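Local coordinates for Ycf54 protein (Thermosynechococcus elongatus, PDB 3HZE) that is of unknown function but, as a Ycf54 protein, probably assists the oxidative cyclase step of chlorophyll biosynthesis, at residues K11-L14 with T15-P19; F24-R27 with Q28-Y31. One frame throughout, in Å; residues are numbered along the deposited sequence.

How the interactions relate
Interactions 1 and 2 are successive local contacts, each built round a helix: helix 13-16 for 11-14 with 15-19, and helix 21-34 for 24-27 with 28-31. Their centres are about 20 Å apart and their nearest atoms about 7 Å, so they do not touch; both are surface contacts, and their centres lie about 13 and 16 Å from the centre of the chain. Both reach the same framework: Phe13 and Leu14 of interaction 1 meet Leu83 on helix 73-83, and Arg27 of interaction 2 makes a cation-pi contact with Phe75 on that helix. Leu14 also meets strand 65-70, whereas Phe24 and Gln28 meet the adjacent strand, 40-44.

Interaction 1: K11-L14 with T15-P19; sequences KKFL and TEEEP
Thr15 turns its hydroxyl back onto the backbone four residues earlier, OG1 donating to Lys11 O over 2.7 Å. Its first torsion (chi1 57°) sets OG1 between the backbone N and the carbonyl carbon, within reach of that oxygen.

The backbone bonds show an irregular helical turn. Lys12 O accepts both Thr15 N and Glu16 N. Glu16 N lies 2.8 Å from Lys12 O and arrives almost in line with the C=O; Thr15 N, at a longer distance, sits above the carbonyl plane. Phe13 O is likewise shared by Glu17 N and Glu18 N. Here the donor five residues on is the better aligned, Glu18 N lying 3.0 Å from Phe13 O with an N-H...O angle of 164°. Just beyond, Pro19 CA makes a CH...O contact of 3.4 Å with Leu14 O.

One charged pair lies along the turn: Lys12 NZ bridges to Glu16 OE1 at 3.1 Å, approaching from above the carboxylate plane.

Most of the side-chain packing is round Phe13. Glu17 brings OE2 to the ring edge, 3.7 Å from Phe13 CE2, with carboxylate and ring planes 74° apart; Glu18 lies alongside and places CG 3.6 Å from Phe13 CZ. Beyond the turn, Leu83 and Val86 also meet the ring, while Leu14 reaches Leu83 and strand 65-70.

The arrangement is a one-turn helix, 13-16, whose end mixes i+3, i+4 and i+5 bonds, in the link that carries the chain from strand 3-10 of the antiparallel sheet to helix 21-34.

Interaction 2: F24-R27 with Q28-Y31; sequences FRER and QRHY
Arg27 and Tyr31 run side by side, one helical turn apart, and their ends point the same way. Tyr31 CE1 sits over one face of the Arg27 guanidinium, 3.6 Å above its plane and displaced toward the rim. The two planes are inclined by 50°, so this is no parallel stack. Arg27 CG adds an aliphatic contact of 3.8 Å to Tyr31 CE1. Arg27 can lie along the ring because its chain is extended from CG to NE, with CG anti to the backbone N (chi1 -163°).

A second pair, also one turn apart, is Arg25 and Arg29. Arg29 NH2 comes to the edge of the Arg25 guanidinium, 3.8 Å from Arg25 NE, while Arg25 CB lies over one face of the Arg29 guanidinium, toward its rim. The closeness of like charges is probably eased by the salt bridge from Arg25 NH1 to Glu21. Elsewhere, Gln28 CG packs 3.1 Å from Phe24 O.

The backbone spaces these pairs: Arg29 N donates to Arg25 O at 2.9 Å, and Tyr31 N to Arg27 O at 2.9 Å. Farther out, Asp39 hydrogen-bonds Tyr31 OH, Phe40 meets the Tyr31 ring edge-to-face, and Phe40 and Phe75 both make cation-pi contacts with Arg27. Replacing Tyr31 by an alanine would probably leave Asp39 without its hydroxyl partner and the Arg27 guanidinium without the ring edge that lies against its face.

Successive i to i+4 backbone bonds, with side chains stacked one turn apart, are the pattern of a regular alpha helix; in helix 21-34, Phe24, Arg27, Gln28 and Tyr31 meet strand 40-44 or Phe75, while Glu26, Arg29 and His30 are exposed.

Interaction 1: K11-L14 with T15-P19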
loop_
_atom_site.group_PDB
_atom_site.type_symbol
_atom_site.label_atom_id
_atom_site.label_comp_id
_atom_site.label_asym_id
_atom_site.label_seq_id
_atom_site.Cartn_x
_atom_site.Cartn_y
_atom_site.Cartn_z
ATOM N N LYS A 11 7.712 4.214 -6.617
ATOM C CA LYS A 11 6.797 5.267 -7.015
ATOM C C LYS A 11 6.888 5.401 -8.530
ATOM O O LYS A 11 5.923 5.780 -9.202
ATOM C CB LYS A 11 7.172 6.591 -6.336
ATOM C CG LYS A 11 7.339 6.458 -4.828
ATOM C CD LYS A 11 6.732 7.625 -4.054
ATOM C CE LYS A 11 7.356 8.952 -4.424
ATOM N NZ LYS A 11 6.865 10.053 -3.543
ATOM N N LYS A 12 8.057 5.074 -9.065
ATOM C CA LYS A 12 8.279 5.145 -10.508
ATOM C C LYS A 12 7.297 4.205 -11.218
ATOM O O LYS A 12 6.609 4.606 -12.160
ATOM C CB LYS A 12 9.723 4.745 -10.837
ATOM C CG LYS A 12 10.086 4.878 -12.312
ATOM C CD LYS A 12 11.472 4.297 -12.583
ATOM C CE LYS A 12 11.836 4.365 -14.061
ATOM N NZ LYS A 12 12.006 5.769 -14.523
ATOM N N PHE A 13 7.223 2.961 -10.760
ATOM C CA PHE A 13 6.308 1.997 -11.366
ATOM C C PHE A 13 4.846 2.426 -11.200
ATOM O O PHE A 13 4.040 2.283 -12.119
ATOM C CB PHE A 13 6.517 0.608 -10.755
ATOM C CG PHE A 13 5.504 -0.416 -11.204
ATOM C CD1 PHE A 13 4.429 -0.750 -10.390
ATOM C CD2 PHE A 13 5.626 -1.044 -12.442
ATOM C CE1 PHE A 13 3.485 -1.697 -10.799
ATOM C CE2 PHE A 13 4.690 -1.990 -12.863
ATOM C CZ PHE A 13 3.619 -2.319 -12.038
ATOM N N LEU A 14 4.517 2.957 -10.029
ATOM C CA LEU A 14 3.155 3.399 -9.721
ATOM C C LEU A 14 2.774 4.757 -10.324
ATOM O O LEU A 14 1.693 5.283 -10.040
ATOM C CB LEU A 14 2.953 3.449 -8.199
ATOM C CG LEU A 14 3.022 2.102 -7.474
ATOM C CD1 LEU A 14 2.959 2.306 -5.962
ATOM C CD2 LEU A 14 1.874 1.222 -7.947
ATOM N N THR A 15 3.655 5.336 -11.133
ATOM C CA THR A 15 3.354 6.611 -11.767
ATOM C C THR A 15 3.582 6.540 -13.284
ATOM O O THR A 15 2.862 7.180 -14.050
ATOM C CB THR A 15 4.203 7.777 -11.172
ATOM O OG1 THR A 15 5.597 7.476 -11.296
ATOM C CG2 THR A 15 3.877 7.984 -9.693
ATOM N N GLU A 16 4.555 5.742 -13.726
ATOM C CA GLU A 16 4.843 5.640 -15.158
ATOM C C GLU A 16 4.294 4.397 -15.840
ATOM O O GLU A 16 4.333 4.296 -17.068
ATOM C CB GLU A 16 6.359 5.720 -15.408
ATOM C CG GLU A 16 7.024 6.900 -14.720
ATOM C CD GLU A 16 8.449 7.141 -15.192
ATOM O OE1 GLU A 16 9.128 6.172 -15.590
ATOM O OE2 GLU A 16 8.890 8.310 -15.152
ATOM N N GLU A 17 3.791 3.447 -15.058
ATOM C CA GLU A 17 3.248 2.221 -15.632
ATOM C C GLU A 17 1.857 1.843 -15.137
ATOM O O GLU A 17 0.984 1.513 -15.937
ATOM C CB GLU A 17 4.190 1.038 -15.377
ATOM C CG GLU A 17 5.483 1.074 -16.179
ATOM C CD GLU A 17 6.302 -0.193 -16.005
ATOM O OE1 GLU A 17 7.464 -0.101 -15.558
ATOM O OE2 GLU A 17 5.782 -1.284 -16.310
ATOM N N GLU A 18 1.652 1.893 -13.827
ATOM C CA GLU A 18 0.368 1.515 -13.256
ATOM C C GLU A 18 -0.183 2.505 -12.233
ATOM O O GLU A 18 -0.226 2.206 -11.037
ATOM C CB GLU A 18 0.482 0.135 -12.599
ATOM C CG GLU A 18 0.687 -1.012 -13.569
ATOM C CD GLU A 18 -0.519 -1.250 -14.447
ATOM O OE1 GLU A 18 -1.606 -0.718 -14.133
ATOM O OE2 GLU A 18 -0.383 -1.981 -15.448
ATOM N N PRO A 19 -0.598 3.699 -12.683
ATOM C CA PRO A 19 -1.148 4.696 -11.758
ATOM C C PRO A 19 -2.430 4.142 -11.130
ATOM O O PRO A 19 -3.271 3.579 -11.830
ATOM C CB PRO A 19 -1.395 5.910 -12.664
ATOM C CG PRO A 19 -1.661 5.271 -14.029
ATOM C CD PRO A 19 -0.581 4.209 -14.067
#

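Interaction 2: F24-R27 with Q28-Y31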
loop_
_atom_site.group_PDB
_atom_site.type_symbol
_atom_site.label_atom_id
_atom_site.label_comp_id
_atom_site.label_asym_id
_atom_site.label_seq_id
_atom_site.Cartn_x
_atom_site.Cartn_y
_atom_site.Cartn_z
ATOM N N PHE A 24 -8.336 4.077 -6.856
ATOM C CA PHE A 24 -8.682 4.587 -5.531
ATOM C C PHE A 24 -9.985 5.382 -5.529
ATOM O O PHE A 24 -10.868 5.121 -4.720
ATOM C CB PHE A 24 -7.572 5.483 -4.980
ATOM C CG PHE A 24 -6.535 4.742 -4.175
ATOM C CD1 PHE A 24 -5.470 4.105 -4.798
ATOM C CD2 PHE A 24 -6.628 4.686 -2.789
ATOM C CE1 PHE A 24 -4.505 3.419 -4.044
ATOM C CE2 PHE A 24 -5.679 4.008 -2.025
ATOM C CZ PHE A 24 -4.617 3.374 -2.650
ATOM N N ARG A 25 -10.099 6.360 -6.424
ATOM C CA ARG A 25 -11.293 7.194 -6.486
ATOM C C ARG A 25 -12.582 6.430 -6.806
ATOM O O ARG A 25 -13.635 6.722 -6.230
ATOM C CB ARG A 25 -11.075 8.352 -7.472
ATOM C CG ARG A 25 -10.034 9.364 -6.964
ATOM C CD ARG A 25 -10.217 10.742 -7.584
ATOM N NE ARG A 25 -10.018 10.721 -9.030
ATOM C CZ ARG A 25 -8.831 10.674 -9.626
ATOM N NH1 ARG A 25 -7.718 10.650 -8.901
ATOM N NH2 ARG A 25 -8.756 10.635 -10.950
ATOM N N GLU A 26 -12.513 5.456 -7.712
ATOM C CA GLU A 26 -13.707 4.673 -8.028
ATOM C C GLU A 26 -14.088 3.840 -6.810
ATOM O O GLU A 26 -15.267 3.711 -6.484
ATOM C CB GLU A 26 -13.467 3.738 -9.235
ATOM C CG GLU A 26 -13.355 4.461 -10.576
ATOM C CD GLU A 26 -13.118 3.519 -11.761
ATOM O OE1 GLU A 26 -12.717 4.020 -12.837
ATOM O OE2 GLU A 26 -13.338 2.293 -11.636
ATOM N N ARG A 27 -13.093 3.273 -6.129
ATOM C CA ARG A 27 -13.383 2.453 -4.949
ATOM C C ARG A 27 -13.925 3.299 -3.805
ATOM O O ARG A 27 -14.819 2.865 -3.072
ATOM C CB ARG A 27 -12.136 1.697 -4.484
ATOM C CG ARG A 27 -12.456 0.537 -3.542
ATOM C CD ARG A 27 -11.211 -0.271 -3.231
ATOM N NE ARG A 27 -11.448 -1.353 -2.275
ATOM C CZ ARG A 27 -11.983 -2.535 -2.573
ATOM N NH1 ARG A 27 -12.358 -2.814 -3.816
ATOM N NH2 ARG A 27 -12.117 -3.453 -1.627
ATOM N N GLN A 28 -13.374 4.500 -3.641
ATOM C CA GLN A 28 -13.836 5.400 -2.592
ATOM C C GLN A 28 -15.280 5.810 -2.867
ATOM O O GLN A 28 -16.104 5.843 -1.957
ATOM C CB GLN A 28 -12.938 6.641 -2.510
ATOM C CG GLN A 28 -11.553 6.363 -1.915
ATOM C CD GLN A 28 -10.656 7.591 -1.923
ATOM O OE1 GLN A 28 -9.583 7.596 -1.312
ATOM N NE2 GLN A 28 -11.086 8.634 -2.622
ATOM N N ARG A 29 -15.590 6.107 -4.127
ATOM C CA ARG A 29 -16.954 6.483 -4.495
ATOM C C ARG A 29 -17.908 5.318 -4.235
ATOM O O ARG A 29 -19.040 5.516 -3.780
ATOM C CB ARG A 29 -17.031 6.874 -5.973
ATOM C CG ARG A 29 -16.283 8.153 -6.342
ATOM C CD ARG A 29 -16.333 8.381 -7.860
ATOM N NE ARG A 29 -15.322 9.338 -8.313
ATOM C CZ ARG A 29 -14.619 9.206 -9.435
ATOM N NH1 ARG A 29 -14.812 8.157 -10.222
ATOM N NH2 ARG A 29 -13.722 10.120 -9.773
ATOM N N HIS A 30 -17.450 4.104 -4.532
ATOM C CA HIS A 30 -18.268 2.918 -4.314
ATOM C C HIS A 30 -18.546 2.710 -2.818
ATOM O O HIS A 30 -19.666 2.375 -2.430
ATOM C CB HIS A 30 -17.572 1.690 -4.909
ATOM C CG HIS A 30 -18.184 0.387 -4.500
ATOM N ND1 HIS A 30 -19.483 0.044 -4.805
ATOM C CD2 HIS A 30 -17.672 -0.660 -3.807
ATOM C CE1 HIS A 30 -19.747 -1.155 -4.320
ATOM N NE2 HIS A 30 -18.664 -1.605 -3.710
ATOM N N TYR A 31 -17.530 2.903 -1.983
ATOM C CA TYR A 31 -17.692 2.746 -0.532
ATOM C C TYR A 31 -18.644 3.802 0.017
ATOM O O TYR A 31 -19.451 3.522 0.904
ATOM C CB TYR A 31 -16.342 2.869 0.189
ATOM C CG TYR A 31 -15.582 1.567 0.339
ATOM C CD1 TYR A 31 -15.366 0.729 -0.754
ATOM C CD2 TYR A 31 -15.055 1.186 1.572
ATOM C CE1 TYR A 31 -14.640 -0.453 -0.626
ATOM C CE2 TYR A 31 -14.321 -0.004 1.712
ATOM C CZ TYR A 31 -14.119 -0.814 0.607
ATOM O OH TYR A 31 -13.381 -1.979 0.728
#